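Local coordinates for protein glutamyl-tRNA(Gln) amidotransferase subunit B, mitochondrial (Saccharomyces cerevisiae, PDB 4N0H) that forms subunit B of a mitochondrial amidotransferase, a GatB/GatE-family protein that assembles with other chains, among them subunit F, at residues 69-74 / 136-141; 76-81 / 192-197; 102-107 / 289-294. All blocks are in the same frame, centred on the assembly; numbering follows the deposited sequence.

Interaction 1 of 3, residues 69-74 / 136-141; sequences LFAMKL and LQLQIE
Leu138 gives the strand's main apolar grip on the helix, with its CD1 methyl set against CD2 of Leu74 at 3.7 Å and nearly as close to Leu74 CG. The two branched ends pass at a slant. Leu74 gets there with CG trans to its backbone N (chi1 -180°), which carries the isobutyl group out from the helix to the sheet. One turn earlier, Ala71 supplies the second apolar meeting: its CB lies 3.8 Å from CD1 of Ile140 and 4.4 Å from CD2 of Leu138. Leu138 and Ile140, alternate residues on the strand, are thus met by Leu74 and Ala71, three apart on the helix, in keeping with the antiparallel run of the two segments, whose axes come within 9.9 Å at 166°. The strand's polar backbone is used within the sheet: Leu138 pairs with Ala112, Gln139 with Glu171, and a classic beta bulge sets both Leu136 and Gln137 opposite Val173. On its outer flank the helix meets helix 298-306 through Met72, while Leu69 packs on Ile119 of subunit F. All four touching residues are buried and aliphatic, so residues 69-74 are joined to strand 130-142 here by apolar packing alone, with no hydrogen bond between the two segments.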
loop_
_atom_site.group_PDB
_atom_site.type_symbol
_atom_site.label_atom_id
_atom_site.label_comp_id
_atom_site.label_asym_id
_atom_site.label_seq_id
_atom_site.Cartn_x
_atom_site.Cartn_y
_atom_site.Cartn_z
ATOM N N LEU B 69 -22.432 -0.302 -10.310
ATOM C CA LEU B 69 -23.795 -0.351 -10.824
ATOM C C LEU B 69 -23.791 -0.502 -12.343
ATOM O O LEU B 69 -24.520 -1.327 -12.901
ATOM C CB LEU B 69 -24.564 0.912 -10.419
ATOM C CG LEU B 69 -25.993 1.046 -10.949
ATOM C CD1 LEU B 69 -26.890 -0.022 -10.345
ATOM C CD2 LEU B 69 -26.546 2.436 -10.672
ATOM N N PHE B 70 -22.954 0.294 -13.003
ATOM C CA PHE B 70 -22.845 0.264 -14.454
ATOM C C PHE B 70 -22.361 -1.107 -14.909
ATOM O O PHE B 70 -22.901 -1.678 -15.851
ATOM C CB PHE B 70 -21.895 1.355 -14.967
ATOM C CG PHE B 70 -22.514 2.729 -15.040
ATOM C CD1 PHE B 70 -23.654 3.037 -14.317
ATOM C CD2 PHE B 70 -21.948 3.714 -15.838
ATOM C CE1 PHE B 70 -24.219 4.304 -14.383
ATOM C CE2 PHE B 70 -22.505 4.986 -15.911
ATOM C CZ PHE B 70 -23.642 5.280 -15.183
ATOM N N ALA B 71 -21.352 -1.641 -14.227
ATOM C CA ALA B 71 -20.839 -2.965 -14.572
ATOM C C ALA B 71 -21.885 -4.066 -14.336
ATOM O O ALA B 71 -21.925 -5.065 -15.059
ATOM C CB ALA B 71 -19.563 -3.261 -13.815
ATOM N N MET B 72 -22.719 -3.886 -13.316
ATOM C CA MET B 72 -23.825 -4.812 -13.067
ATOM C C MET B 72 -24.806 -4.845 -14.238
ATOM O O MET B 72 -25.184 -5.915 -14.714
ATOM C CB MET B 72 -24.565 -4.434 -11.783
ATOM C CG MET B 72 -24.131 -5.234 -10.569
ATOM S SD MET B 72 -24.443 -6.992 -10.827
ATOM C CE MET B 72 -24.051 -7.632 -9.212
ATOM N N LYS B 73 -25.208 -3.666 -14.702
ATOM C CA LYS B 73 -26.171 -3.566 -15.794
ATOM C C LYS B 73 -25.648 -4.245 -17.057
ATOM O O LYS B 73 -26.389 -4.952 -17.748
ATOM C CB LYS B 73 -26.542 -2.106 -16.069
ATOM C CG LYS B 73 -27.153 -1.398 -14.870
ATOM C CD LYS B 73 -27.521 0.047 -15.180
ATOM C CE LYS B 73 -28.753 0.127 -16.058
ATOM N NZ LYS B 73 -29.118 1.536 -16.387
ATOM N N LEU B 74 -24.363 -4.053 -17.340
ATOM C CA LEU B 74 -23.756 -4.681 -18.508
ATOM C C LEU B 74 -23.691 -6.204 -18.364
ATOM O O LEU B 74 -24.000 -6.926 -19.306
ATOM C CB LEU B 74 -22.359 -4.116 -18.772
ATOM C CG LEU B 74 -21.665 -4.728 -19.986
ATOM C CD1 LEU B 74 -22.490 -4.499 -21.260
ATOM C CD2 LEU B 74 -20.263 -4.169 -20.135
ATOM N N LEU B 136 -15.623 -13.691 -22.793
ATOM C CA LEU B 136 -14.681 -14.303 -21.866
ATOM C C LEU B 136 -14.871 -13.683 -20.488
ATOM O O LEU B 136 -15.184 -14.375 -19.515
ATOM C CB LEU B 136 -13.241 -14.073 -22.338
ATOM C CG LEU B 136 -12.116 -15.048 -21.962
ATOM C CD1 LEU B 136 -10.767 -14.439 -22.317
ATOM C CD2 LEU B 136 -12.138 -15.461 -20.500
ATOM N N GLN B 137 -14.677 -12.371 -20.410
ATOM C CA GLN B 137 -14.754 -11.673 -19.137
ATOM C C GLN B 137 -14.997 -10.176 -19.292
ATOM O O GLN B 137 -14.941 -9.621 -20.392
ATOM C CB GLN B 137 -13.474 -11.903 -18.334
ATOM C CG GLN B 137 -12.233 -11.342 -18.997
ATOM C CD GLN B 137 -10.963 -11.798 -18.314
ATOM O OE1 GLN B 137 -10.074 -10.997 -18.039
ATOM N NE2 GLN B 137 -10.869 -13.096 -18.040
ATOM N N LEU B 138 -15.240 -9.534 -18.156
ATOM C CA LEU B 138 -15.626 -8.139 -18.091
ATOM C C LEU B 138 -14.832 -7.533 -16.936
ATOM O O LEU B 138 -14.906 -8.032 -15.816
ATOM C CB LEU B 138 -17.125 -8.086 -17.808
ATOM C CG LEU B 138 -18.001 -6.878 -18.097
ATOM C CD1 LEU B 138 -19.409 -7.368 -18.408
ATOM C CD2 LEU B 138 -18.014 -5.942 -16.905
ATOM N N GLN B 139 -14.052 -6.487 -17.205
ATOM C CA GLN B 139 -13.166 -5.910 -16.186
ATOM C C GLN B 139 -13.351 -4.402 -16.023
ATOM O O GLN B 139 -13.544 -3.685 -17.001
ATOM C CB GLN B 139 -11.695 -6.180 -16.532
ATOM C CG GLN B 139 -11.290 -7.643 -16.544
ATOM C CD GLN B 139 -9.815 -7.838 -16.866
ATOM O OE1 GLN B 139 -9.133 -6.910 -17.304
ATOM N NE2 GLN B 139 -9.315 -9.050 -16.638
ATOM N N ILE B 140 -13.273 -3.923 -14.784
ATOM C CA ILE B 140 -13.269 -2.486 -14.524
ATOM C C ILE B 140 -11.824 -2.038 -14.357
ATOM O O ILE B 140 -11.048 -2.691 -13.658
ATOM C CB ILE B 140 -14.049 -2.142 -13.241
ATOM C CG1 ILE B 140 -15.498 -2.623 -13.346
ATOM C CG2 ILE B 140 -13.994 -0.641 -12.961
ATOM C CD1 ILE B 140 -16.215 -2.686 -12.008
ATOM N N GLU B 141 -11.452 -0.935 -15.001
ATOM C CA GLU B 141 -10.089 -0.426 -14.860
ATOM C C GLU B 141 -9.962 1.083 -15.072
ATOM O O GLU B 141 -10.860 1.723 -15.620
ATOM C CB GLU B 141 -9.136 -1.172 -15.796
ATOM C CG GLU B 141 -9.456 -1.019 -17.264
ATOM C CD GLU B 141 -8.546 -1.862 -18.136
ATOM O OE1 GLU B 141 -8.246 -1.437 -19.271
ATOM O OE2 GLU B 141 -8.131 -2.949 -17.679
#

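Interaction 2 of 3, residues 76-81 / 192-197; sequences LALGSQ and QNLVRH
Ala77 meets Leu194 near the C-terminal end of helix 65-78: its CB, directed at helix 181-197, lies 4.0 Å from CD1 of the leucine. Next in the chain, Leu78 starts off to one side, but its end comes nearer, and CD2 lies 4.0 Å from CD2 of Leu194. The single leucine therefore splits its fork between two successive residues, one methyl to each, and its CG, lying opposite the backbone N (chi1 180°), is what extends the fork toward helix 65-78. Gly79 follows with a positive phi of 74°, where the chain leaves the helix, and serves as the C-prime residue of a Schellman motif: Ser80 N bonds back to Ser75 O, and Gly79 N to Leu76 O at 3.2 Å. The chain goes on to strand 81-82, with Ser80 OG hydrogen-bonded to Gly114 O and the backbone of Gln81 paired with Arg113. The contact joins the C-terminal end of helix 65-78 to the last turns of helix 181-197; Leu78 packs on Ile117 and pairs by backbone with Lys116 of strand 102-120, helix 298-306 lies against Leu76, and Leu311 near the C-terminus touches both Ala77 and Leu194.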
loop_
_atom_site.group_PDB
_atom_site.type_symbol
_atom_site.label_atom_id
_atom_site.label_comp_id
_atom_site.label_asym_id
_atom_site.label_seq_id
_atom_site.Cartn_x
_atom_site.Cartn_y
_atom_site.Cartn_z
ATOM N N LEU B 76 -25.590 -8.149 -16.596
ATOM C CA LEU B 76 -26.946 -8.675 -16.683
ATOM C C LEU B 76 -27.422 -8.721 -18.133
ATOM O O LEU B 76 -28.025 -9.702 -18.568
ATOM C CB LEU B 76 -27.899 -7.833 -15.833
ATOM C CG LEU B 76 -27.755 -8.005 -14.320
ATOM C CD1 LEU B 76 -28.607 -6.992 -13.574
ATOM C CD2 LEU B 76 -28.134 -9.421 -13.918
ATOM N N ALA B 77 -27.131 -7.665 -18.883
ATOM C CA ALA B 77 -27.535 -7.591 -20.283
ATOM C C ALA B 77 -26.865 -8.674 -21.121
ATOM O O ALA B 77 -27.445 -9.166 -22.088
ATOM C CB ALA B 77 -27.233 -6.213 -20.852
ATOM N N LEU B 78 -25.645 -9.043 -20.742
ATOM C CA LEU B 78 -24.880 -10.053 -21.471
ATOM C C LEU B 78 -25.151 -11.470 -20.968
ATOM O O LEU B 78 -24.778 -12.447 -21.618
ATOM C CB LEU B 78 -23.381 -9.769 -21.357
ATOM C CG LEU B 78 -22.855 -8.439 -21.897
ATOM C CD1 LEU B 78 -21.389 -8.295 -21.534
ATOM C CD2 LEU B 78 -23.061 -8.322 -23.407
ATOM N N GLY B 79 -25.785 -11.580 -19.807
ATOM C CA GLY B 79 -25.978 -12.874 -19.176
ATOM C C GLY B 79 -24.683 -13.400 -18.578
ATOM O O GLY B 79 -24.481 -14.608 -18.467
ATOM N N SER B 80 -23.795 -12.488 -18.189
ATOM C CA SER B 80 -22.522 -12.877 -17.597
ATOM C C SER B 80 -22.716 -13.338 -16.158
ATOM O O SER B 80 -23.677 -12.944 -15.497
ATOM C CB SER B 80 -21.539 -11.707 -17.631
ATOM O OG SER B 80 -21.381 -11.219 -18.950
ATOM N N GLN B 81 -21.807 -14.177 -15.674
ATOM C CA GLN B 81 -21.799 -14.535 -14.261
ATOM C C GLN B 81 -20.920 -13.570 -13.476
ATOM O O GLN B 81 -19.706 -13.504 -13.687
ATOM C CB GLN B 81 -21.322 -15.973 -14.049
ATOM C CG GLN B 81 -20.873 -16.250 -12.616
ATOM C CD GLN B 81 -21.004 -17.707 -12.222
ATOM O OE1 GLN B 81 -22.100 -18.269 -12.243
ATOM N NE2 GLN B 81 -19.887 -18.325 -11.857
ATOM N N GLN B 192 -22.192 -1.154 -29.348
ATOM C CA GLN B 192 -22.341 0.295 -29.249
ATOM C C GLN B 192 -23.759 0.666 -28.836
ATOM O O GLN B 192 -23.958 1.444 -27.903
ATOM C CB GLN B 192 -22.019 0.969 -30.585
ATOM C CG GLN B 192 -20.548 1.195 -30.849
ATOM C CD GLN B 192 -20.314 1.999 -32.113
ATOM O OE1 GLN B 192 -20.529 1.508 -33.221
ATOM N NE2 GLN B 192 -19.886 3.247 -31.953
ATOM N N ASN B 193 -24.740 0.114 -29.543
ATOM C CA ASN B 193 -26.140 0.347 -29.209
ATOM C C ASN B 193 -26.497 -0.068 -27.785
ATOM O O ASN B 193 -27.217 0.645 -27.086
ATOM C CB ASN B 193 -27.051 -0.372 -30.201
ATOM C CG ASN B 193 -27.492 0.527 -31.324
ATOM O OD1 ASN B 193 -26.745 0.768 -32.275
ATOM N ND2 ASN B 193 -28.712 1.041 -31.220
ATOM N N LEU B 194 -25.985 -1.217 -27.362
ATOM C CA LEU B 194 -26.244 -1.726 -26.017
ATOM C C LEU B 194 -25.758 -0.782 -24.909
ATOM O O LEU B 194 -26.515 -0.452 -23.995
ATOM C CB LEU B 194 -25.610 -3.108 -25.828
ATOM C CG LEU B 194 -25.825 -3.728 -24.443
ATOM C CD1 LEU B 194 -27.289 -4.104 -24.256
ATOM C CD2 LEU B 194 -24.919 -4.932 -24.222
ATOM N N VAL B 195 -24.501 -0.350 -24.980
ATOM C CA VAL B 195 -23.958 0.492 -23.913
ATOM C C VAL B 195 -24.685 1.836 -23.840
ATOM O O VAL B 195 -24.876 2.381 -22.757
ATOM C CB VAL B 195 -22.424 0.698 -24.021
ATOM C CG1 VAL B 195 -21.703 -0.642 -23.992
ATOM C CG2 VAL B 195 -22.059 1.475 -25.270
ATOM N N ARG B 196 -25.112 2.349 -24.991
ATOM C CA ARG B 196 -25.877 3.591 -25.038
ATOM C C ARG B 196 -27.284 3.377 -24.486
ATOM O O ARG B 196 -27.825 4.227 -23.782
ATOM C CB ARG B 196 -25.951 4.125 -26.471
ATOM C CG ARG B 196 -24.604 4.521 -27.062
ATOM C CD ARG B 196 -24.724 4.879 -28.540
ATOM N NE ARG B 196 -25.628 6.006 -28.754
ATOM C CZ ARG B 196 -25.252 7.283 -28.746
ATOM N NH1 ARG B 196 -23.980 7.605 -28.539
ATOM N NH2 ARG B 196 -26.149 8.241 -28.948
ATOM N N HIS B 197 -27.867 2.230 -24.807
ATOM C CA HIS B 197 -29.205 1.891 -24.344
ATOM C C HIS B 197 -29.234 1.678 -22.830
ATOM O O HIS B 197 -30.222 2.000 -22.169
ATOM C CB HIS B 197 -29.708 0.640 -25.063
ATOM C CG HIS B 197 -31.148 0.329 -24.800
ATOM N ND1 HIS B 197 -32.159 1.236 -25.039
ATOM C CD2 HIS B 197 -31.747 -0.787 -24.324
ATOM C CE1 HIS B 197 -33.319 0.690 -24.720
ATOM N NE2 HIS B 197 -33.097 -0.537 -24.283
#

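Interaction 3 of 3, residues 102-107 / 289-294; sequences YQLTQH and PELPYI
Leu291, with the most surface buried here, meets Leu104 end on: the two CD1 methyls approach tip to tip at 4.0 Å. Both leucines have CG opposite the carbonyl carbon (chi1 -63° in Leu291 and -74° in Leu104), which swings each branched end toward the other leucine and lets the methyls meet with Leu104 CA and Leu291 CA 10.2 Å apart. The position of Leu291 is prepared just upstream, where Asp288 OD1 accepts the backbone N-H of Glu290, an Asx turn, and also that of Leu291. Here the loop that links strand 286-287 to helix 298-306 runs over the start of strand 102-120, which lies between strands 89-92 and 130-142 in the mixed sheet of the GatB/GatE catalytic domain. Further on, the side chain of Gln106 crosses that of Ile294 at about a right angle, and its NE2 lies 3.8 Å from Ile294 CD1, a van der Waals contact alone. The amide's oxygen is engaged elsewhere: OE1 accepts a hydrogen bond from the backbone N of Ile140 on strand 130-142, which helps fix how the amide is turned. Another protein chain lies alongside, and one of its basic side chains pairs with Glu290 OE2.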
loop_
_atom_site.group_PDB
_atom_site.type_symbol
_atom_site.label_atom_id
_atom_site.label_comp_id
_atom_site.label_asym_id
_atom_site.label_seq_id
_atom_site.Cartn_x
_atom_site.Cartn_y
_atom_site.Cartn_z
ATOM N N TYR B 102 1.543 2.909 -11.906
ATOM C CA TYR B 102 0.803 1.688 -12.175
ATOM C C TYR B 102 -0.647 2.017 -12.501
ATOM O O TYR B 102 -1.137 3.104 -12.186
ATOM C CB TYR B 102 0.884 0.705 -10.999
ATOM C CG TYR B 102 0.385 1.234 -9.666
ATOM C CD1 TYR B 102 -0.973 1.242 -9.357
ATOM C CD2 TYR B 102 1.276 1.694 -8.703
ATOM C CE1 TYR B 102 -1.436 1.716 -8.131
ATOM C CE2 TYR B 102 0.829 2.167 -7.472
ATOM C CZ TYR B 102 -0.524 2.170 -7.190
ATOM O OH TYR B 102 -0.962 2.640 -5.977
ATOM N N GLN B 103 -1.316 1.074 -13.155
ATOM C CA GLN B 103 -2.734 1.191 -13.457
ATOM C C GLN B 103 -3.498 0.200 -12.589
ATOM O O GLN B 103 -3.060 -0.936 -12.417
ATOM C CB GLN B 103 -2.980 0.874 -14.934
ATOM C CG GLN B 103 -4.451 0.830 -15.323
ATOM C CD GLN B 103 -4.688 0.126 -16.653
ATOM O OE1 GLN B 103 -5.556 0.522 -17.430
ATOM N NE2 GLN B 103 -3.923 -0.926 -16.913
ATOM N N LEU B 104 -4.623 0.633 -12.028
ATOM C CA LEU B 104 -5.517 -0.277 -11.322
ATOM C C LEU B 104 -6.467 -0.946 -12.307
ATOM O O LEU B 104 -7.127 -0.279 -13.105
ATOM C CB LEU B 104 -6.297 0.457 -10.234
ATOM C CG LEU B 104 -5.470 0.803 -8.998
ATOM C CD1 LEU B 104 -6.215 1.784 -8.096
ATOM C CD2 LEU B 104 -5.119 -0.477 -8.238
ATOM N N THR B 105 -6.514 -2.272 -12.249
ATOM C CA THR B 105 -7.278 -3.075 -13.195
ATOM C C THR B 105 -7.594 -4.414 -12.546
ATOM O O THR B 105 -6.940 -4.809 -11.593
ATOM C CB THR B 105 -6.492 -3.311 -14.507
ATOM O OG1 THR B 105 -7.290 -4.081 -15.417
ATOM C CG2 THR B 105 -5.188 -4.044 -14.236
ATOM N N GLN B 106 -8.599 -5.110 -13.058
ATOM C CA GLN B 106 -8.991 -6.387 -12.476
ATOM C C GLN B 106 -8.380 -7.562 -13.227
ATOM O O GLN B 106 -9.060 -8.241 -13.994
ATOM C CB GLN B 106 -10.508 -6.509 -12.451
ATOM C CG GLN B 106 -11.194 -5.349 -11.769
ATOM C CD GLN B 106 -12.657 -5.627 -11.517
ATOM O OE1 GLN B 106 -13.445 -5.743 -12.455
ATOM N NE2 GLN B 106 -13.026 -5.758 -10.244
ATOM N N HIS B 107 -7.095 -7.800 -12.990
ATOM C CA HIS B 107 -6.353 -8.835 -13.700
ATOM C C HIS B 107 -6.691 -10.252 -13.232
ATOM O O HIS B 107 -7.153 -11.078 -14.020
ATOM C CB HIS B 107 -4.847 -8.579 -13.578
ATOM C CG HIS B 107 -4.001 -9.609 -14.258
ATOM N ND1 HIS B 107 -3.270 -10.549 -13.563
ATOM C CD2 HIS B 107 -3.769 -9.849 -15.571
ATOM C CE1 HIS B 107 -2.627 -11.324 -14.418
ATOM N NE2 HIS B 107 -2.912 -10.920 -15.642
ATOM N N PRO B 289 -3.207 -3.584 -2.065
ATOM C CA PRO B 289 -3.215 -3.886 -0.630
ATOM C C PRO B 289 -4.162 -3.003 0.177
ATOM O O PRO B 289 -4.360 -3.274 1.360
ATOM C CB PRO B 289 -1.760 -3.645 -0.214
ATOM C CG PRO B 289 -1.240 -2.658 -1.203
ATOM C CD PRO B 289 -1.959 -2.925 -2.498
ATOM N N GLU B 290 -4.745 -1.983 -0.448
ATOM C CA GLU B 290 -5.630 -1.053 0.257
ATOM C C GLU B 290 -7.116 -1.249 -0.040
ATOM O O GLU B 290 -7.952 -1.172 0.860
ATOM C CB GLU B 290 -5.251 0.391 -0.067
ATOM C CG GLU B 290 -3.878 0.798 0.410
ATOM C CD GLU B 290 -3.704 2.304 0.425
ATOM O OE1 GLU B 290 -3.931 2.942 -0.628
ATOM O OE2 GLU B 290 -3.360 2.850 1.495
ATOM N N LEU B 291 -7.444 -1.488 -1.304
ATOM C CA LEU B 291 -8.837 -1.572 -1.722
ATOM C C LEU B 291 -9.508 -2.854 -1.232
ATOM O O LEU B 291 -8.939 -3.939 -1.330
ATOM C CB LEU B 291 -8.942 -1.467 -3.245
ATOM C CG LEU B 291 -8.471 -0.133 -3.831
ATOM C CD1 LEU B 291 -8.231 -0.258 -5.325
ATOM C CD2 LEU B 291 -9.495 0.960 -3.541
ATOM N N PRO B 292 -10.729 -2.728 -0.693
ATOM C CA PRO B 292 -11.487 -3.912 -0.269
ATOM C C PRO B 292 -11.915 -4.732 -1.478
ATOM O O PRO B 292 -12.072 -4.166 -2.553
ATOM C CB PRO B 292 -12.734 -3.313 0.397
ATOM C CG PRO B 292 -12.398 -1.872 0.666
ATOM C CD PRO B 292 -11.456 -1.477 -0.429
ATOM N N TYR B 293 -12.098 -6.040 -1.305
ATOM C CA TYR B 293 -12.692 -6.877 -2.342
ATOM C C TYR B 293 -14.066 -6.339 -2.724
ATOM O O TYR B 293 -14.746 -5.722 -1.906
ATOM C CB TYR B 293 -12.882 -8.307 -1.838
ATOM C CG TYR B 293 -11.617 -9.089 -1.579
ATOM C CD1 TYR B 293 -10.579 -9.111 -2.502
ATOM C CD2 TYR B 293 -11.471 -9.822 -0.411
ATOM C CE1 TYR B 293 -9.425 -9.839 -2.260
ATOM C CE2 TYR B 293 -10.326 -10.550 -0.160
ATOM C CZ TYR B 293 -9.306 -10.557 -1.082
ATOM O OH TYR B 293 -8.171 -11.291 -0.813
ATOM N N ILE B 294 -14.472 -6.569 -3.967
ATOM C CA ILE B 294 -15.857 -6.354 -4.354
ATOM C C ILE B 294 -16.620 -7.629 -4.005
ATOM O O ILE B 294 -16.415 -8.664 -4.631
ATOM C CB ILE B 294 -15.989 -6.064 -5.865
ATOM C CG1 ILE B 294 -15.355 -4.715 -6.206
ATOM C CG2 ILE B 294 -17.457 -6.089 -6.309
ATOM C CD1 ILE B 294 -15.433 -4.363 -7.674
#

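In the fold
Interactions 1 and 2 share helix 65-78 and run into one another: Leu138 CD1 packs on Leu78 CD1 at 3.8 Å, and Leu74 CD1 on Leu194 CD2 at 3.9 Å. Interaction 1, helix on sheet, is wholly buried, whereas interaction 2, helix to helix, is partly buried. Both are purely aliphatic. Interaction 3 is buried too but lies further from the chain's centre; its one amide sits where a loop meets the sheet, with its oxygen taken by strand 130-142. That strand ties interaction 3 to interaction 1, Glu141 OE2 and Thr105 OG1 also being 2.7 Å apart, a probable hydrogen bond. Interactions 2 and 3 do not touch; their nearest atoms are about 10 Å apart.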